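Local coordinates for uncharacterized protein (Acinetobacter baumannii, PDB 4PUX), which is of unknown function but adopts a beta-barrel-like fold of the DUF3237 family, built mainly from antiparallel strands, at residues A35-G45 / I57-D68. Residues are numbered along the deposited sequence; the frame is centred on the assembly and turned at random.
Sequences AGKRRIIPITG and ILNNGADWQIVD. With EDO (1,2-ethanediol), chain C.
Residues 36-42 and 62-67 pair as neighbouring antiparallel strands of a beta hairpin in the curled sheet of this barrel-like DUF3237 fold, flanked by strands 27-33 and 73-83. Hydrogen-bonded pairs Lys37-Val67, Arg39-Gln65 and Ile41-Asp63 each close with two backbone bonds, and their side chains share one face of the sheet. There the side chains of Arg39 and Gln65 run side by side; NH1 of Arg39 gives Gln65 OE1 a 3.1 Å bond that lies in the guanidinium plane, the planes of the two groups being 35° apart. NH2 of the same arginine forms a salt bridge with OE2 of Glu28, which together with the Gln65 bond limits rotation of the guanidinium. CD1 of Ile41 packs 3.7 Å from NE2 of Gln65. NE2 of Gln65 also makes a weak bond to Asp63 OD2; OD1 of Asp63 accepts from the backbone N of Asp76. On the other face, carrying Arg38, Ile40, Trp64 and Ile66, CG2 of Ile40 makes a CH-pi contact over the five-membered ring of Trp64, 4.2 Å from its centroid. Arg38, bent at chi2 and chi3 (66° and 69°), leans over the partner strand, where CG1 of Ile66, in the conformer described, lies over the rim of one guanidinium face. Beyond Pro42 the ladder is interrupted: Ile43 N still bonds Gly61 O, but Asn60 N reaches Ile43 O only weakly, and a water lies between the two carbonyls, within hydrogen-bonding distance of Ile43 O (2.8 Å) and Gly61 O (2.9 Å). At the edge of the Arg38 guanidinium, NH1 and NH2 both donate to O1 of an ethanediol, probably from the crystallisation liquor, with NH2 2.9 Å from that O1.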
loop_
_atom_site.group_PDB
_atom_site.type_symbol
_atom_site.label_atom_id
_atom_site.label_comp_id
_atom_site.label_asym_id
_atom_site.label_seq_id
_atom_site.Cartn_x
_atom_site.Cartn_y
_atom_site.Cartn_z
ATOM N N ALA A 35 2.078 -10.262 -19.097
ATOM C CA ALA A 35 1.464 -9.401 -18.069
ATOM C C ALA A 35 2.141 -8.041 -17.917
ATOM O O ALA A 35 1.498 -7.059 -17.505
ATOM C CB ALA A 35 1.420 -10.117 -16.705
ATOM N N GLY A 36 3.441 -7.976 -18.219
ATOM C CA GLY A 36 4.196 -6.708 -18.128
ATOM C C GLY A 36 5.566 -6.832 -17.468
ATOM O O GLY A 36 6.162 -7.919 -17.450
ATOM N N LYS A 37 6.087 -5.683 -17.026
ATOM C CA LYS A 37 7.411 -5.584 -16.434
ATOM C C LYS A 37 7.362 -5.942 -14.961
ATOM O O LYS A 37 6.491 -5.458 -14.226
ATOM C CB LYS A 37 7.984 -4.166 -16.611
ATOM C CG LYS A 37 8.268 -3.863 -18.042
ATOM C CD LYS A 37 8.867 -2.466 -18.197
ATOM C CE LYS A 37 8.925 -2.015 -19.679
ATOM N NZ LYS A 37 9.267 -0.546 -19.810
ATOM N N ARG A 38 8.276 -6.810 -14.548
ATOM C CA ARG A 38 8.460 -7.198 -13.149
ATOM C C ARG A 38 9.479 -6.262 -12.489
ATOM O O ARG A 38 10.587 -6.118 -12.979
ATOM C CB ARG A 38 8.937 -8.658 -13.057
ATOM C CG ARG A 38 9.303 -9.063 -11.647
ATOM C CD ARG A 38 8.095 -9.080 -10.710
ATOM N NE ARG A 38 7.136 -10.153 -11.012
ATOM C CZ ARG A 38 6.015 -10.354 -10.345
ATOM N NH1 ARG A 38 5.645 -9.485 -9.402
ATOM N NH2 ARG A 38 5.279 -11.430 -10.580
ATOM N N ARG A 39 9.080 -5.633 -11.397
ATOM C CA ARG A 39 9.915 -4.710 -10.622
ATOM C C ARG A 39 9.892 -5.179 -9.154
ATOM O O ARG A 39 8.806 -5.370 -8.580
ATOM C CB ARG A 39 9.377 -3.257 -10.708
ATOM C CG ARG A 39 9.104 -2.799 -12.135
ATOM C CD ARG A 39 8.634 -1.364 -12.176
ATOM N NE ARG A 39 9.688 -0.429 -11.824
ATOM C CZ ARG A 39 9.611 0.526 -10.895
ATOM N NH1 ARG A 39 8.498 0.755 -10.213
ATOM N NH2 ARG A 39 10.653 1.317 -10.707
ATOM N N ILE A 40 11.066 -5.386 -8.552
ATOM C CA ILE A 40 11.171 -5.821 -7.139
ATOM C C ILE A 40 11.751 -4.648 -6.385
ATOM O O ILE A 40 12.894 -4.239 -6.603
ATOM C CB ILE A 40 11.979 -7.122 -6.982
ATOM C CG1 ILE A 40 11.359 -8.249 -7.828
ATOM C CG2 ILE A 40 12.123 -7.497 -5.491
ATOM C CD1 ILE A 40 12.183 -9.532 -7.878
ATOM N N ILE A 41 10.884 -4.017 -5.608
ATOM C CA ILE A 41 11.132 -2.728 -4.945
ATOM C C ILE A 41 11.327 -2.949 -3.415
ATOM O O ILE A 41 10.341 -3.214 -2.692
ATOM C CB ILE A 41 9.936 -1.779 -5.171
ATOM C CG1 ILE A 41 9.601 -1.631 -6.662
ATOM C CG2 ILE A 41 10.167 -0.417 -4.469
ATOM C CD1 ILE A 41 8.241 -1.081 -6.947
ATOM N N PRO A 42 12.577 -3.026 -2.947
ATOM C CA PRO A 42 12.818 -3.260 -1.512
ATOM C C PRO A 42 12.185 -2.259 -0.565
ATOM O O PRO A 42 12.220 -1.061 -0.804
ATOM C CB PRO A 42 14.344 -3.239 -1.392
ATOM C CG PRO A 42 14.833 -3.609 -2.716
ATOM C CD PRO A 42 13.864 -2.874 -3.654
ATOM N N ILE A 43 11.609 -2.803 0.504
ATOM C CA ILE A 43 11.097 -2.011 1.622
ATOM C C ILE A 43 12.147 -2.009 2.738
ATOM O O ILE A 43 12.455 -3.047 3.302
ATOM C CB ILE A 43 9.729 -2.557 2.126
ATOM C CG1 ILE A 43 8.672 -2.324 1.013
ATOM C CG2 ILE A 43 9.358 -1.942 3.505
ATOM C CD1 ILE A 43 7.418 -3.129 1.200
ATOM N N THR A 44 12.699 -0.822 3.044
ATOM C CA THR A 44 13.866 -0.728 3.923
ATOM C C THR A 44 13.573 -0.259 5.335
ATOM O O THR A 44 14.427 -0.382 6.240
ATOM C CB THR A 44 14.941 0.208 3.250
ATOM O OG1 THR A 44 14.390 1.512 3.037
ATOM C CG2 THR A 44 15.391 -0.396 1.909
ATOM N N GLY A 45 12.370 0.266 5.543
ATOM C CA GLY A 45 11.962 0.784 6.848
ATOM C C GLY A 45 10.751 1.698 6.708
ATOM O O GLY A 45 10.044 1.664 5.699
ATOM N N ILE A 57 8.518 0.215 10.678
ATOM C CA ILE A 57 8.648 -0.823 9.682
ATOM C C ILE A 57 10.095 -1.276 9.708
ATOM O O ILE A 57 11.006 -0.465 9.662
ATOM C CB ILE A 57 8.218 -0.302 8.273
ATOM C CG1 ILE A 57 6.733 0.072 8.288
ATOM C CG2 ILE A 57 8.525 -1.295 7.150
ATOM C CD1 ILE A 57 6.303 0.945 7.123
ATOM N N LEU A 58 10.292 -2.591 9.684
ATOM C CA LEU A 58 11.644 -3.173 9.726
ATOM C C LEU A 58 12.252 -3.245 8.301
ATOM O O LEU A 58 11.554 -3.019 7.296
ATOM C CB LEU A 58 11.617 -4.545 10.441
ATOM C CG LEU A 58 11.094 -4.498 11.872
ATOM C CD1 LEU A 58 11.170 -5.909 12.481
ATOM C CD2 LEU A 58 11.887 -3.510 12.750
ATOM N N ASN A 59 13.545 -3.585 8.205
ATOM C CA ASN A 59 14.206 -3.768 6.924
ATOM C C ASN A 59 13.987 -5.223 6.464
ATOM O O ASN A 59 14.761 -6.119 6.768
ATOM C CB ASN A 59 15.696 -3.405 7.033
ATOM C CG ASN A 59 16.395 -3.405 5.690
ATOM O OD1 ASN A 59 15.804 -3.727 4.663
ATOM N ND2 ASN A 59 17.638 -3.025 5.689
ATOM N N ASN A 60 12.903 -5.425 5.708
ATOM C CA ASN A 60 12.446 -6.742 5.272
ATOM C C ASN A 60 11.402 -6.575 4.161
ATOM O O ASN A 60 10.498 -5.685 4.234
ATOM C CB ASN A 60 11.785 -7.502 6.424
ATOM C CG ASN A 60 11.100 -8.797 5.961
ATOM O OD1 ASN A 60 11.741 -9.827 5.629
ATOM N ND2 ASN A 60 9.825 -8.754 5.927
ATOM N N GLY A 61 11.482 -7.443 3.183
ATOM C CA GLY A 61 10.470 -7.520 2.158
ATOM C C GLY A 61 10.544 -6.486 1.092
ATOM O O GLY A 61 11.592 -5.830 0.876
ATOM N N ALA A 62 9.463 -6.412 0.311
ATOM C CA ALA A 62 9.441 -5.668 -0.946
ATOM C C ALA A 62 8.025 -5.578 -1.510
ATOM O O ALA A 62 7.099 -6.249 -1.010
ATOM C CB ALA A 62 10.351 -6.381 -2.008
ATOM N N ASP A 63 7.875 -4.757 -2.529
ATOM C CA ASP A 63 6.755 -4.824 -3.480
ATOM C C ASP A 63 7.231 -5.596 -4.707
ATOM O O ASP A 63 8.186 -5.159 -5.403
ATOM C CB ASP A 63 6.256 -3.414 -3.858
ATOM C CG ASP A 63 5.050 -3.412 -4.796
ATOM O OD1 ASP A 63 4.517 -4.481 -5.116
ATOM O OD2 ASP A 63 4.602 -2.273 -5.144
ATOM N N TRP A 64 6.624 -6.761 -4.935
ATOM C CA TRP A 64 6.822 -7.542 -6.167
ATOM C C TRP A 64 5.757 -7.067 -7.192
ATOM O O TRP A 64 4.646 -7.579 -7.210
ATOM C CB TRP A 64 6.711 -9.048 -5.880
ATOM C CG TRP A 64 7.907 -9.637 -5.164
ATOM C CD1 TRP A 64 8.961 -10.293 -5.789
ATOM C CD2 TRP A 64 8.262 -9.586 -3.764
ATOM N NE1 TRP A 64 9.879 -10.685 -4.868
ATOM C CE2 TRP A 64 9.506 -10.262 -3.626
ATOM C CE3 TRP A 64 7.635 -9.097 -2.616
ATOM C CZ2 TRP A 64 10.136 -10.452 -2.382
ATOM C CZ3 TRP A 64 8.260 -9.316 -1.357
ATOM C CH2 TRP A 64 9.468 -10.000 -1.259
ATOM N N GLN A 65 6.106 -6.017 -7.945
ATOM C CA GLN A 65 5.180 -5.277 -8.772
ATOM C C GLN A 65 5.210 -5.730 -10.214
ATOM O O GLN A 65 6.250 -6.207 -10.699
ATOM C CB GLN A 65 5.595 -3.772 -8.694
ATOM C CG GLN A 65 4.658 -2.790 -9.323
ATOM C CD GLN A 65 5.107 -1.351 -9.119
ATOM O OE1 GLN A 65 5.865 -0.801 -9.935
ATOM N NE2 GLN A 65 4.700 -0.753 -7.986
ATOM N N ILE A 66 4.073 -5.554 -10.894
ATOM C CA ILE A 66 3.953 -5.770 -12.343
ATOM C C ILE A 66 3.391 -4.471 -12.926
ATOM O O ILE A 66 2.404 -3.941 -12.414
ATOM C CB ILE A 66 3.005 -6.934 -12.717
ATOM C CG1 ILE A 66 3.490 -8.258 -12.111
ATOM C CG2 ILE A 66 2.864 -7.071 -14.264
ATOM C CD1 ILE A 66 2.419 -9.324 -12.074
ATOM N N VAL A 67 4.061 -3.936 -13.962
ATOM C CA VAL A 67 3.585 -2.734 -14.656
ATOM C C VAL A 67 3.239 -3.148 -16.084
ATOM O O VAL A 67 4.143 -3.585 -16.853
ATOM C CB VAL A 67 4.626 -1.607 -14.665
ATOM C CG1 VAL A 67 4.078 -0.348 -15.363
ATOM C CG2 VAL A 67 5.063 -1.293 -13.207
ATOM N N ASP A 68 1.979 -2.980 -16.467
ATOM C CA ASP A 68 1.519 -3.393 -17.803
ATOM C C ASP A 68 1.817 -2.313 -18.860
ATOM O O ASP A 68 2.446 -1.278 -18.543
ATOM C CB ASP A 68 0.066 -3.895 -17.771
ATOM C CG ASP A 68 -0.983 -2.794 -17.749
ATOM O OD1 ASP A 68 -0.635 -1.580 -17.847
ATOM O OD2 ASP A 68 -2.176 -3.189 -17.630
HETATM C C1 EDO C . 3.348 -11.359 -7.213
HETATM O O1 EDO C . 3.205 -10.957 -8.554
HETATM C C2 EDO C . 3.569 -12.862 -7.092
HETATM O O2 EDO C . 4.800 -13.242 -7.630
HETATM O O HOH W 1 13.987 -5.202 2.404
#